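Local coordinates for protein esterase Rv0045c (Mycobacterium tuberculosis, PDB 6WYN) that hydrolyses carboxylic esters, with a preference for short, straight-chain alkyl esters, and is probably involved in ester and lipid metabolism, at residues E207-S210 / F211-L215. Sequence-based numbering, arbitrary orientation.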
ATOM      1  N   GLU A 207     -10.695  -9.008  19.441  1.00 54.09           N
ATOM      2  CA  GLU A 207     -11.613  -9.932  18.729  1.00 52.00           C
ATOM      3  C   GLU A 207     -12.887  -9.110  18.497  1.00 43.39           C
ATOM      4  O   GLU A 207     -13.033  -8.074  19.158  1.00 47.74           O
ATOM      5  CB  GLU A 207     -11.849 -11.232  19.516  1.00 56.28           C
ATOM      6  CG  GLU A 207     -10.788 -12.311  19.280  1.00 65.20           C
ATOM      7  CD  GLU A 207     -11.061 -13.733  19.789  1.00 66.17           C
ATOM      8  OE1 GLU A 207     -10.106 -14.371  20.278  1.00 59.16           O
ATOM      9  OE2 GLU A 207     -12.213 -14.226  19.669  1.00 61.49           O
ATOM     10  N   PHE A 208     -13.769  -9.518  17.595  1.00 37.90           N
ATOM     11  CA  PHE A 208     -14.960  -8.714  17.245  1.00 38.85           C
ATOM     12  C   PHE A 208     -16.149  -9.646  17.149  1.00 43.56           C
ATOM     13  O   PHE A 208     -16.077 -10.719  16.550  1.00 50.10           O
ATOM     14  CB  PHE A 208     -14.762  -7.931  15.940  1.00 39.35           C
ATOM     15  CG  PHE A 208     -13.791  -6.778  16.007  1.00 34.80           C
ATOM     16  CD1 PHE A 208     -14.217  -5.513  16.397  1.00 36.49           C
ATOM     17  CD2 PHE A 208     -12.454  -6.949  15.673  1.00 34.89           C
ATOM     18  CE1 PHE A 208     -13.324  -4.448  16.451  1.00 34.55           C
ATOM     19  CE2 PHE A 208     -11.558  -5.887  15.733  1.00 34.78           C
ATOM     20  CZ  PHE A 208     -12.002  -4.631  16.103  1.00 36.61           C
ATOM     21  N   PRO A 209     -17.283  -9.277  17.764  1.00 39.89           N
ATOM     22  CA  PRO A 209     -18.434 -10.169  17.782  1.00 40.99           C
ATOM     23  C   PRO A 209     -18.934 -10.484  16.370  1.00 43.36           C
ATOM     24  O   PRO A 209     -19.549 -11.506  16.173  1.00 42.73           O
ATOM     25  CB  PRO A 209     -19.478  -9.366  18.569  1.00 43.40           C
ATOM     26  CG  PRO A 209     -19.027  -7.924  18.420  1.00 43.07           C
ATOM     27  CD  PRO A 209     -17.518  -8.000  18.448  1.00 41.09           C
ATOM     28  N   SER A 210     -18.719  -9.569  15.425  1.00 40.10           N
ATOM     29  CA  SER A 210     -19.312  -9.676  14.081  1.00 37.88           C
ATOM     30  C   SER A 210     -18.410  -8.985  13.063  1.00 36.79           C
ATOM     31  O   SER A 210     -17.511  -8.205  13.470  1.00 42.44           O
ATOM     32  CB  SER A 210     -20.702  -9.108  14.070  1.00 37.11           C
ATOM     33  OG  SER A 210     -20.662  -7.715  14.320  1.00 36.35           O
ATOM     34  N   PHE A 211     -18.669  -9.279  11.794  1.00 36.81           N
ATOM     35  CA  PHE A 211     -18.145  -8.524  10.637  1.00 36.34           C
ATOM     36  C   PHE A 211     -18.629  -7.072  10.775  1.00 33.71           C
ATOM     37  O   PHE A 211     -17.779  -6.185  10.688  1.00 28.11           O
ATOM     38  CB  PHE A 211     -18.581  -9.187   9.324  1.00 33.28           C
ATOM     39  CG  PHE A 211     -18.151  -8.438   8.091  1.00 29.28           C
ATOM     40  CD1 PHE A 211     -16.892  -8.621   7.547  1.00 30.64           C
ATOM     41  CD2 PHE A 211     -19.007  -7.547   7.470  1.00 30.16           C
ATOM     42  CE1 PHE A 211     -16.497  -7.919   6.414  1.00 28.36           C
ATOM     43  CE2 PHE A 211     -18.614  -6.846   6.339  1.00 28.97           C
ATOM     44  CZ  PHE A 211     -17.363  -7.041   5.808  1.00 27.66           C
ATOM     45  N   GLN A 212     -19.930  -6.862  11.039  1.00 31.89           N
ATOM     46  CA  GLN A 212     -20.577  -5.523  11.077  1.00 31.04           C
ATOM     47  C   GLN A 212     -19.822  -4.593  12.032  1.00 27.41           C
ATOM     48  O   GLN A 212     -19.651  -3.444  11.695  1.00 27.52           O
ATOM     49  CB  GLN A 212     -22.049  -5.637  11.470  1.00 31.93           C
ATOM     50  CG  GLN A 212     -22.792  -4.299  11.450  1.00 32.19           C
ATOM     51  CD  GLN A 212     -22.812  -3.701  10.066  1.00 34.17           C
ATOM     52  OE1 GLN A 212     -23.089  -4.386   9.086  1.00 37.24           O
ATOM     53  NE2 GLN A 212     -22.495  -2.419   9.959  1.00 33.60           N
ATOM     54  N   ALA A 213     -19.341  -5.089  13.167  1.00 28.08           N
ATOM     55  CA  ALA A 213     -18.602  -4.312  14.191  1.00 27.28           C
ATOM     56  C   ALA A 213     -17.263  -3.781  13.647  1.00 28.56           C
ATOM     57  O   ALA A 213     -16.785  -2.672  14.055  1.00 23.07           O
ATOM     58  CB  ALA A 213     -18.358  -5.202  15.386  1.00 28.11           C
ATOM     59  N   MET A 214     -16.617  -4.545  12.773  1.00 26.28           N
ATOM     60  CA  MET A 214     -15.388  -4.042  12.109  1.00 27.21           C
ATOM     61  C   MET A 214     -15.789  -2.991  11.070  1.00 23.03           C
ATOM     62  O   MET A 214     -15.161  -1.921  11.013  1.00 22.29           O
ATOM     63  CB  MET A 214     -14.640  -5.219  11.482  1.00 29.88           C
ATOM     64  CG  MET A 214     -14.290  -6.279  12.528  1.00 30.81           C
ATOM     65  SD  MET A 214     -13.227  -7.532  11.797  1.00 34.56           S
ATOM     66  CE  MET A 214     -11.633  -6.997  12.390  1.00 33.12           C
ATOM     67  N   LEU A 215     -16.876  -3.262  10.343  1.00 22.38           N
ATOM     68  CA  LEU A 215     -17.446  -2.328   9.349  1.00 20.79           C
ATOM     69  C   LEU A 215     -17.887  -1.020  10.041  1.00 21.04           C
ATOM     70  O   LEU A 215     -17.577   0.028   9.489  1.00 19.29           O
ATOM     71  CB  LEU A 215     -18.570  -3.040   8.609  1.00 18.94           C
ATOM     72  CG  LEU A 215     -19.215  -2.221   7.501  1.00 19.92           C
ATOM     73  CD1 LEU A 215     -18.200  -1.704   6.505  1.00 19.10           C
ATOM     74  CD2 LEU A 215     -20.283  -3.026   6.806  1.00 20.66           C
TER
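M214 lies across one face of the F208 ring: its CG sits 3.8 Å from the ring centroid, 23° off the normal and shifted toward the rim, a CH-pi contact. From there the side chain runs past the CD2 side, where M214 CE comes within 3.4 Å of F208 CD2. SD stands obliquely, 4.7 Å from the centroid of the F208 ring, as a Met-aromatic contact. The bend at the last torsion brings the methyl back to the ring. A213 CB approaches F208 obliquely, 4.3 Å from CD1, and also meets P209 CG at 4.1 Å. Both contacts lie where the loop after helix 182-200 meets the start of helix 211-221, in what is probably the cap domain inserted between strands 174-178 and 273-278 of the alpha/beta hydrolase fold, away from the catalytic residues. S210 is the N-cap of this helix: its OG accepts from A213 N at 3.2 Å with an N-H...O angle of 150°. A chi1 of 65° turns OG toward the A213 amide. S210 O is buried here without a polar partner. F208 also meets the W248 ring at a steep angle and makes a cation-pi contact with R206, while F211 packs edge-to-face on W246 and against V234 of helix 227-237.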